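PDB 3LPZ: uncharacterized protein from Chaetomium thermophilum, which probably acts in the targeting of tail-anchored membrane proteins as Get4, an alpha-solenoid scaffold of the Get pathway that binds Get5. Local coordinates for residues A[96-104]-A[117-125]; A[136-147]-A[158-169]. All coordinates share one frame; numbering follows the deposited sequence.

Contact 1: A[96-104]-A[117-125]; sequences SRGKLLGCL and FVKEMIDWS
Leu100 and Met121 mark the middle of a nearly antiparallel helix pair, their CA atoms 7.4 Å apart. The axes of 96-104 and 117-125 come no nearer than 11.5 Å and run at 168°, a wide spacing that large side chains fill. Leu100 is the central wedge, and its two methyls part company: CD1 presses on the six-membered ring of Trp124, 3.2 Å from CZ3, a tight fit, while CD2 lies 3.8 Å from CZ of Phe117. CG of Phe117 stands anti to the backbone N (chi1 176°), which carries the ring across to the other helix. There its rim meets the main chain: Leu100 O lies at the ring edge, near its plane, 3.6 Å from CZ, with CB of Cys103 and of Leu104 close by. With an alanine at Phe117, the space between Leu100, Cys103 and Leu104 would probably be left unfilled and the CD2 methyl of Leu100 would lose one of the surfaces it rests on. Further along, Leu104 CD1 crosses to Val118 CG2 at 3.6 Å. At the other end Ser96 OG sits at the edge of the Trp124 indole, 3.6 Å from CH2. All eight touching residues are buried and apolar contacts dominate, so the pairing rests on shape and hydrophobic burial, Ser96 OG and Trp124 NE1 being bonded to Asp93 and Gln90, between helices 71-88 and 94-104.

Contact 2: A[136-147]-A[158-169]; sequences PELHHVVGTLYV and HLVLGTKESPEV
His139 and His158 share a hydrogen bond between their ND1 atoms, 2.8 Å long with an angle of 155°; either ring could be the donor. The rings meet rim to rim, neither over the face of the other. A second bond of equal length joins His140 ND1 to Ser166 OG. With chi1 at 177° the His140 side chain leans away from its own backbone N and reaches the turn 163-166. Thr163 OG1 sits over one face of that ring; it accepts from Glu165 N and Ser166 OG from Thr163 N, the paired bonds of a capping box. The outer nitrogen of His158, NE2, reaches a water at 2.7 Å that also bonds Tyr146 OH, while NE2 of His139 is held by Ala133 O; these partners would limit rotation of both imidazoles. Packing fixes their faces: Val142 CG1 lies 3.6 Å from the His158 centroid, only 10° off the normal, and Leu161 CB makes a CH-pi contact over His139. Gly143 lets the chains come close, since a CB there would clash with Leu159 CG. Leu159 itself fits among His140, Gly143, Thr144 and Val147, and Val169 CG1 approaches Thr144 CG2 at 4.0 Å. Knobs-into-holes packing by His158 and Leu159, followed by a capped turn into the next helix, is consistent with a helical hairpin and its connection within an alpha-solenoid.

In the fold
Contacts 1 and 2 follow one another along the chain, and their centres lie 14 Å apart. Helix 136-148 comes directly after helix 112-128 and packs against both helices of contact 1, so the two contacts form a continuous body. Met121 CE touches Val142 CG2 at 3.6 Å, while Leu138 CD2 meets Leu101 CD2 at 3.6 Å. Arg97 CG also approaches Leu138 CD2, and Asp135, just ahead of contact 2, forms a salt bridge with Arg97. Contact 1 is centred about 15 Å from the centre of the chain and contact 2 about 6 Å, so contact 2 is the more central; the packing of helix 136-148 on the preceding pair is consistent with consecutive layers of the alpha-solenoid.

Contact 1: A[96-104]-A[117-125]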
loop_
_atom_site.group_PDB
_atom_site.type_symbol
_atom_site.label_atom_id
_atom_site.label_comp_id
_atom_site.label_asym_id
_atom_site.label_seq_id
_atom_site.Cartn_x
_atom_site.Cartn_y
_atom_site.Cartn_z
ATOM N N SER A 96 6.606 -2.220 20.431
ATOM C CA SER A 96 7.517 -2.818 19.416
ATOM C C SER A 96 7.382 -2.062 18.091
ATOM O O SER A 96 8.389 -1.728 17.448
ATOM C CB SER A 96 7.262 -4.321 19.226
ATOM O OG SER A 96 5.897 -4.584 18.884
ATOM N N ARG A 97 6.137 -1.754 17.709
ATOM C CA ARG A 97 5.911 -0.973 16.498
ATOM C C ARG A 97 6.575 0.407 16.692
ATOM O O ARG A 97 7.175 0.923 15.764
ATOM C CB ARG A 97 4.410 -0.790 16.198
ATOM C CG ARG A 97 4.118 -0.063 14.858
ATOM C CD ARG A 97 2.636 0.439 14.753
ATOM N NE ARG A 97 1.713 -0.710 14.723
ATOM C CZ ARG A 97 0.912 -1.085 15.727
ATOM N NH1 ARG A 97 0.844 -0.386 16.884
ATOM N NH2 ARG A 97 0.159 -2.171 15.563
ATOM N N GLY A 98 6.432 1.016 17.876
ATOM C CA GLY A 98 7.019 2.340 18.098
ATOM C C GLY A 98 8.544 2.348 17.943
ATOM O O GLY A 98 9.129 3.290 17.392
ATOM N N LYS A 99 9.200 1.304 18.435
ATOM C CA LYS A 99 10.664 1.209 18.278
ATOM C C LYS A 99 11.048 1.087 16.807
ATOM O O LYS A 99 12.045 1.678 16.368
ATOM C CB LYS A 99 11.221 0.035 19.082
ATOM C CG LYS A 99 11.176 0.275 20.575
ATOM C CD LYS A 99 11.752 -0.913 21.361
ATOM C CE LYS A 99 11.555 -0.748 22.888
ATOM N NZ LYS A 99 10.130 -0.908 23.306
ATOM N N LEU A 100 10.284 0.299 16.049
ATOM C CA LEU A 100 10.597 0.090 14.620
ATOM C C LEU A 100 10.370 1.382 13.820
ATOM O O LEU A 100 11.193 1.723 12.948
ATOM C CB LEU A 100 9.820 -1.100 14.034
ATOM C CG LEU A 100 10.224 -2.457 14.654
ATOM C CD1 LEU A 100 9.278 -3.572 14.190
ATOM C CD2 LEU A 100 11.668 -2.848 14.280
ATOM N N LEU A 101 9.294 2.107 14.139
ATOM C CA LEU A 101 9.038 3.415 13.487
ATOM C C LEU A 101 10.092 4.442 13.863
ATOM O O LEU A 101 10.471 5.272 13.041
ATOM C CB LEU A 101 7.620 3.956 13.823
ATOM C CG LEU A 101 6.475 3.118 13.256
ATOM C CD1 LEU A 101 5.170 3.598 13.854
ATOM C CD2 LEU A 101 6.425 3.209 11.699
ATOM N N GLY A 102 10.580 4.383 15.102
ATOM C CA GLY A 102 11.658 5.274 15.518
ATOM C C GLY A 102 12.912 5.042 14.667
ATOM O O GLY A 102 13.606 6.015 14.291
ATOM N N CYS A 103 13.234 3.783 14.377
ATOM C CA CYS A 103 14.378 3.481 13.481
ATOM C C CYS A 103 14.102 3.923 12.038
ATOM O O CYS A 103 14.939 4.602 11.401
ATOM C CB CYS A 103 14.728 1.984 13.499
ATOM S SG CYS A 103 15.345 1.386 15.104
ATOM N N LEU A 104 12.927 3.545 11.540
ATOM C CA LEU A 104 12.512 3.821 10.152
ATOM C C LEU A 104 12.697 5.280 9.752
ATOM O O LEU A 104 13.254 5.588 8.678
ATOM C CB LEU A 104 11.030 3.450 9.954
ATOM C CG LEU A 104 10.469 3.604 8.522
ATOM C CD1 LEU A 104 11.234 2.708 7.562
ATOM C CD2 LEU A 104 8.934 3.289 8.437
ATOM N N PHE A 117 15.522 -3.369 5.799
ATOM C CA PHE A 117 14.827 -3.127 7.068
ATOM C C PHE A 117 13.305 -3.150 6.851
ATOM O O PHE A 117 12.578 -3.804 7.612
ATOM C CB PHE A 117 15.257 -1.810 7.707
ATOM C CG PHE A 117 14.505 -1.479 8.954
ATOM C CD1 PHE A 117 14.698 -2.222 10.128
ATOM C CD2 PHE A 117 13.555 -0.447 8.957
ATOM C CE1 PHE A 117 13.980 -1.918 11.314
ATOM C CE2 PHE A 117 12.833 -0.147 10.137
ATOM C CZ PHE A 117 13.059 -0.889 11.318
ATOM N N VAL A 118 12.831 -2.458 5.810
ATOM C CA VAL A 118 11.391 -2.363 5.557
ATOM C C VAL A 118 10.822 -3.738 5.255
ATOM O O VAL A 118 9.781 -4.120 5.802
ATOM C CB VAL A 118 11.032 -1.328 4.434
ATOM C CG1 VAL A 118 9.588 -1.555 3.879
ATOM C CG2 VAL A 118 11.202 0.127 4.985
ATOM N N LYS A 119 11.509 -4.483 4.391
ATOM C CA LYS A 119 11.117 -5.848 4.093
ATOM C C LYS A 119 11.032 -6.728 5.352
ATOM O O LYS A 119 10.030 -7.435 5.549
ATOM C CB LYS A 119 12.097 -6.454 3.090
ATOM C CG LYS A 119 11.596 -7.665 2.362
ATOM C CD LYS A 119 11.978 -8.976 3.052
ATOM C CE LYS A 119 11.668 -10.173 2.133
ATOM N NZ LYS A 119 11.030 -11.299 2.898
ATOM N N GLU A 120 12.066 -6.682 6.194
ATOM C CA GLU A 120 12.097 -7.531 7.389
ATOM C C GLU A 120 10.988 -7.168 8.368
ATOM O O GLU A 120 10.307 -8.061 8.892
ATOM C CB GLU A 120 13.468 -7.489 8.085
ATOM C CG GLU A 120 14.622 -8.070 7.212
ATOM C CD GLU A 120 14.489 -9.576 6.916
ATOM O OE1 GLU A 120 13.804 -10.322 7.653
ATOM O OE2 GLU A 120 15.079 -10.019 5.925
ATOM N N MET A 121 10.832 -5.870 8.612
ATOM C CA MET A 121 9.882 -5.330 9.579
ATOM C C MET A 121 8.432 -5.724 9.175
ATOM O O MET A 121 7.638 -6.205 10.005
ATOM C CB MET A 121 10.073 -3.793 9.612
ATOM C CG MET A 121 9.042 -2.976 10.376
ATOM S SD MET A 121 9.189 -1.185 10.065
ATOM C CE MET A 121 8.388 -0.948 8.471
ATOM N N ILE A 122 8.099 -5.534 7.894
ATOM C CA ILE A 122 6.774 -5.907 7.389
ATOM C C ILE A 122 6.549 -7.419 7.524
ATOM O O ILE A 122 5.456 -7.834 7.930
ATOM C CB ILE A 122 6.558 -5.467 5.924
ATOM C CG1 ILE A 122 6.519 -3.923 5.805
ATOM C CG2 ILE A 122 5.261 -6.130 5.295
ATOM C CD1 ILE A 122 5.342 -3.256 6.476
ATOM N N ASP A 123 7.573 -8.214 7.197
ATOM C CA ASP A 123 7.492 -9.680 7.257
ATOM C C ASP A 123 7.318 -10.140 8.702
ATOM O O ASP A 123 6.487 -11.001 8.990
ATOM C CB ASP A 123 8.733 -10.357 6.637
ATOM C CG ASP A 123 8.733 -11.860 6.837
ATOM O OD1 ASP A 123 8.077 -12.577 6.047
ATOM O OD2 ASP A 123 9.357 -12.333 7.802
ATOM N N TRP A 124 8.059 -9.553 9.627
ATOM C CA TRP A 124 7.801 -9.887 11.032
ATOM C C TRP A 124 6.342 -9.539 11.397
ATOM O O TRP A 124 5.670 -10.304 12.069
ATOM C CB TRP A 124 8.789 -9.175 11.955
ATOM C CG TRP A 124 8.292 -9.014 13.377
ATOM C CD1 TRP A 124 8.334 -9.956 14.391
ATOM C CD2 TRP A 124 7.693 -7.843 13.948
ATOM N NE1 TRP A 124 7.827 -9.421 15.541
ATOM C CE2 TRP A 124 7.412 -8.136 15.301
ATOM C CE3 TRP A 124 7.377 -6.566 13.447
ATOM C CZ2 TRP A 124 6.819 -7.202 16.168
ATOM C CZ3 TRP A 124 6.783 -5.638 14.300
ATOM C CH2 TRP A 124 6.515 -5.964 15.656
ATOM N N SER A 125 5.850 -8.397 10.925
ATOM C CA SER A 125 4.496 -7.973 11.293
ATOM C C SER A 125 3.416 -8.920 10.688
ATOM O O SER A 125 2.348 -9.080 11.262
ATOM C CB SER A 125 4.256 -6.517 10.904
ATOM O OG SER A 125 3.949 -6.382 9.521
#

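Contact 2: A[136-147]-A[158-169]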
loop_
_atom_site.group_PDB
_atom_site.type_symbol
_atom_site.label_atom_id
_atom_site.label_comp_id
_atom_site.label_asym_id
_atom_site.label_seq_id
_atom_site.Cartn_x
_atom_site.Cartn_y
_atom_site.Cartn_z
ATOM N N PRO A 136 -1.182 -2.763 9.500
ATOM C CA PRO A 136 -1.648 -1.599 8.755
ATOM C C PRO A 136 -0.902 -0.278 9.028
ATOM O O PRO A 136 -0.646 0.485 8.074
ATOM C CB PRO A 136 -3.102 -1.467 9.219
ATOM C CG PRO A 136 -3.532 -2.944 9.400
ATOM C CD PRO A 136 -2.303 -3.536 10.085
ATOM N N GLU A 137 -0.597 0.011 10.297
ATOM C CA GLU A 137 0.062 1.293 10.641
ATOM C C GLU A 137 1.485 1.315 10.062
ATOM O O GLU A 137 1.937 2.343 9.563
ATOM C CB GLU A 137 0.095 1.531 12.171
ATOM C CG GLU A 137 0.675 2.868 12.581
ATOM C CD GLU A 137 0.541 3.142 14.092
ATOM O OE1 GLU A 137 -0.279 2.490 14.799
ATOM O OE2 GLU A 137 1.294 3.995 14.583
ATOM N N LEU A 138 2.180 0.177 10.083
ATOM C CA LEU A 138 3.500 0.138 9.427
ATOM C C LEU A 138 3.379 0.388 7.920
ATOM O O LEU A 138 4.151 1.190 7.355
ATOM C CB LEU A 138 4.224 -1.179 9.701
ATOM C CG LEU A 138 4.689 -1.446 11.143
ATOM C CD1 LEU A 138 5.387 -2.809 11.180
ATOM C CD2 LEU A 138 5.664 -0.358 11.649
ATOM N N HIS A 139 2.387 -0.250 7.273
ATOM C CA HIS A 139 2.130 0.011 5.844
ATOM C C HIS A 139 1.806 1.491 5.603
ATOM O O HIS A 139 2.290 2.092 4.631
ATOM C CB HIS A 139 0.970 -0.835 5.289
ATOM C CG HIS A 139 1.358 -2.237 4.932
ATOM N ND1 HIS A 139 2.364 -2.526 4.033
ATOM C CD2 HIS A 139 0.869 -3.435 5.341
ATOM C CE1 HIS A 139 2.477 -3.839 3.893
ATOM N NE2 HIS A 139 1.584 -4.416 4.680
ATOM N N HIS A 140 0.970 2.070 6.461
ATOM C CA HIS A 140 0.661 3.480 6.344
ATOM C C HIS A 140 1.915 4.391 6.370
ATOM O O HIS A 140 2.108 5.232 5.497
ATOM C CB HIS A 140 -0.310 3.943 7.422
ATOM C CG HIS A 140 -0.574 5.421 7.355
ATOM N ND1 HIS A 140 -1.389 5.979 6.392
ATOM C CD2 HIS A 140 -0.097 6.452 8.095
ATOM C CE1 HIS A 140 -1.408 7.297 6.549
ATOM N NE2 HIS A 140 -0.643 7.609 7.582
ATOM N N VAL A 141 2.715 4.252 7.415
ATOM C CA VAL A 141 3.916 5.057 7.550
ATOM C C VAL A 141 4.929 4.850 6.398
ATOM O O VAL A 141 5.425 5.823 5.854
ATOM C CB VAL A 141 4.557 4.892 8.942
ATOM C CG1 VAL A 141 5.856 5.744 9.018
ATOM C CG2 VAL A 141 3.525 5.330 10.036
ATOM N N VAL A 142 5.199 3.607 6.011
ATOM C CA VAL A 142 6.104 3.336 4.897
ATOM C C VAL A 142 5.517 3.990 3.637
ATOM O O VAL A 142 6.218 4.641 2.861
ATOM C CB VAL A 142 6.284 1.800 4.679
ATOM C CG1 VAL A 142 6.981 1.491 3.337
ATOM C CG2 VAL A 142 7.056 1.186 5.866
ATOM N N GLY A 143 4.204 3.829 3.464
ATOM C CA GLY A 143 3.521 4.409 2.320
ATOM C C GLY A 143 3.654 5.922 2.288
ATOM O O GLY A 143 3.936 6.493 1.218
ATOM N N THR A 144 3.491 6.576 3.443
ATOM C CA THR A 144 3.634 8.048 3.481
ATOM C C THR A 144 5.079 8.515 3.217
ATOM O O THR A 144 5.299 9.545 2.562
ATOM C CB THR A 144 3.127 8.703 4.770
ATOM O OG1 THR A 144 4.012 8.357 5.861
ATOM C CG2 THR A 144 1.708 8.219 5.069
ATOM N N LEU A 145 6.042 7.755 3.704
ATOM C CA LEU A 145 7.436 8.034 3.413
ATOM C C LEU A 145 7.711 7.948 1.913
ATOM O O LEU A 145 8.364 8.833 1.351
ATOM C CB LEU A 145 8.354 7.082 4.206
ATOM C CG LEU A 145 9.079 7.546 5.478
ATOM C CD1 LEU A 145 8.459 8.747 6.230
ATOM C CD2 LEU A 145 9.314 6.359 6.416
ATOM N N TYR A 146 7.236 6.886 1.270
ATOM C CA TYR A 146 7.384 6.755 -0.190
ATOM C C TYR A 146 6.743 7.917 -0.967
ATOM O O TYR A 146 7.358 8.440 -1.910
ATOM C CB TYR A 146 6.894 5.398 -0.726
ATOM C CG TYR A 146 7.730 4.195 -0.318
ATOM C CD1 TYR A 146 9.040 4.333 0.157
ATOM C CD2 TYR A 146 7.211 2.900 -0.429
ATOM C CE1 TYR A 146 9.808 3.194 0.533
ATOM C CE2 TYR A 146 7.971 1.774 -0.056
ATOM C CZ TYR A 146 9.255 1.932 0.415
ATOM O OH TYR A 146 9.974 0.807 0.777
ATOM N N VAL A 147 5.530 8.321 -0.574
ATOM C CA VAL A 147 4.932 9.556 -1.104
ATOM C C VAL A 147 5.840 10.797 -0.981
ATOM O O VAL A 147 6.056 11.486 -1.984
ATOM C CB VAL A 147 3.547 9.867 -0.488
ATOM C CG1 VAL A 147 3.026 11.289 -0.958
ATOM C CG2 VAL A 147 2.554 8.757 -0.832
ATOM N N HIS A 158 1.764 -0.155 -0.414
ATOM C CA HIS A 158 1.596 -0.097 1.041
ATOM C C HIS A 158 0.298 0.589 1.472
ATOM O O HIS A 158 -0.402 0.080 2.356
ATOM C CB HIS A 158 2.790 0.588 1.677
ATOM C CG HIS A 158 4.039 -0.229 1.589
ATOM N ND1 HIS A 158 4.287 -1.291 2.434
ATOM C CD2 HIS A 158 5.087 -0.170 0.727
ATOM C CE1 HIS A 158 5.454 -1.832 2.115
ATOM N NE2 HIS A 158 5.957 -1.172 1.082
ATOM N N LEU A 159 -0.043 1.705 0.817
ATOM C CA LEU A 159 -1.236 2.470 1.238
ATOM C C LEU A 159 -2.544 1.693 1.100
ATOM O O LEU A 159 -3.454 1.913 1.896
ATOM C CB LEU A 159 -1.316 3.825 0.531
ATOM C CG LEU A 159 -0.215 4.807 0.999
ATOM C CD1 LEU A 159 -0.075 5.959 0.020
ATOM C CD2 LEU A 159 -0.460 5.331 2.478
ATOM N N VAL A 160 -2.640 0.800 0.110
ATOM C CA VAL A 160 -3.857 -0.001 -0.060
ATOM C C VAL A 160 -4.061 -0.995 1.089
ATOM O O VAL A 160 -5.198 -1.485 1.326
ATOM C CB VAL A 160 -3.935 -0.721 -1.452
ATOM C CG1 VAL A 160 -4.010 0.318 -2.554
ATOM C CG2 VAL A 160 -2.780 -1.744 -1.673
ATOM N N LEU A 161 -2.975 -1.274 1.803
ATOM C CA LEU A 161 -2.955 -2.127 2.983
ATOM C C LEU A 161 -2.870 -1.359 4.312
ATOM O O LEU A 161 -2.572 -1.962 5.345
ATOM C CB LEU A 161 -1.778 -3.117 2.878
ATOM C CG LEU A 161 -1.829 -4.064 1.656
ATOM C CD1 LEU A 161 -0.554 -4.917 1.581
ATOM C CD2 LEU A 161 -3.113 -4.957 1.700
ATOM N N GLY A 162 -3.156 -0.054 4.289
ATOM C CA GLY A 162 -2.902 0.821 5.432
ATOM C C GLY A 162 -4.097 0.955 6.382
ATOM O O GLY A 162 -4.948 0.039 6.517
ATOM N N THR A 163 -4.119 2.082 7.078
ATOM C CA THR A 163 -5.085 2.343 8.132
ATOM C C THR A 163 -6.183 3.221 7.557
ATOM O O THR A 163 -6.170 3.553 6.357
ATOM C CB THR A 163 -4.417 3.154 9.280
ATOM O OG1 THR A 163 -3.951 4.405 8.750
ATOM C CG2 THR A 163 -3.223 2.379 9.906
ATOM N N LYS A 164 -7.102 3.652 8.425
ATOM C CA LYS A 164 -8.129 4.603 8.022
ATOM C C LYS A 164 -7.551 5.937 7.524
ATOM O O LYS A 164 -8.247 6.666 6.839
ATOM C CB LYS A 164 -9.159 4.839 9.151
ATOM C CG LYS A 164 -8.669 5.716 10.277
ATOM C CD LYS A 164 -9.879 6.111 11.208
ATOM C CE LYS A 164 -9.475 6.165 12.678
ATOM N NZ LYS A 164 -8.226 6.986 12.897
ATOM N N GLU A 165 -6.287 6.247 7.837
ATOM C CA GLU A 165 -5.674 7.482 7.333
ATOM C C GLU A 165 -5.069 7.308 5.944
ATOM O O GLU A 165 -4.679 8.309 5.295
ATOM C CB GLU A 165 -4.534 7.949 8.226
ATOM C CG GLU A 165 -4.715 7.694 9.679
ATOM C CD GLU A 165 -5.106 8.917 10.391
ATOM O OE1 GLU A 165 -6.287 9.313 10.251
ATOM O OE2 GLU A 165 -4.227 9.481 11.096
ATOM N N SER A 166 -4.925 6.059 5.508
ATOM C CA SER A 166 -4.223 5.798 4.240
ATOM C C SER A 166 -4.965 6.246 2.974
ATOM O O SER A 166 -4.326 6.755 2.075
ATOM C CB SER A 166 -3.764 4.336 4.114
ATOM O OG SER A 166 -2.952 3.973 5.204
ATOM N N PRO A 167 -6.307 6.079 2.901
ATOM C CA PRO A 167 -6.988 6.440 1.638
ATOM C C PRO A 167 -6.856 7.909 1.243
ATOM O O PRO A 167 -6.740 8.209 0.036
ATOM C CB PRO A 167 -8.459 6.056 1.888
ATOM C CG PRO A 167 -8.390 4.940 2.942
ATOM C CD PRO A 167 -7.210 5.343 3.825
ATOM N N GLU A 168 -6.836 8.808 2.230
ATOM C CA GLU A 168 -6.674 10.216 1.911
ATOM C C GLU A 168 -5.257 10.473 1.405
ATOM O O GLU A 168 -5.075 11.222 0.447
ATOM C CB GLU A 168 -7.008 11.139 3.083
ATOM C CG GLU A 168 -6.517 12.568 2.876
ATOM C CD GLU A 168 -7.124 13.556 3.837
ATOM O OE1 GLU A 168 -7.847 13.145 4.773
ATOM O OE2 GLU A 168 -6.873 14.760 3.643
ATOM N N VAL A 169 -4.261 9.831 2.022
ATOM C CA VAL A 169 -2.871 10.002 1.545
ATOM C C VAL A 169 -2.754 9.501 0.090
ATOM O O VAL A 169 -2.163 10.155 -0.782
ATOM C CB VAL A 169 -1.853 9.281 2.472
ATOM C CG1 VAL A 169 -0.456 9.298 1.861
ATOM C CG2 VAL A 169 -1.844 9.919 3.884
HETATM O O HOH W 1 8.502 -1.667 0.174
#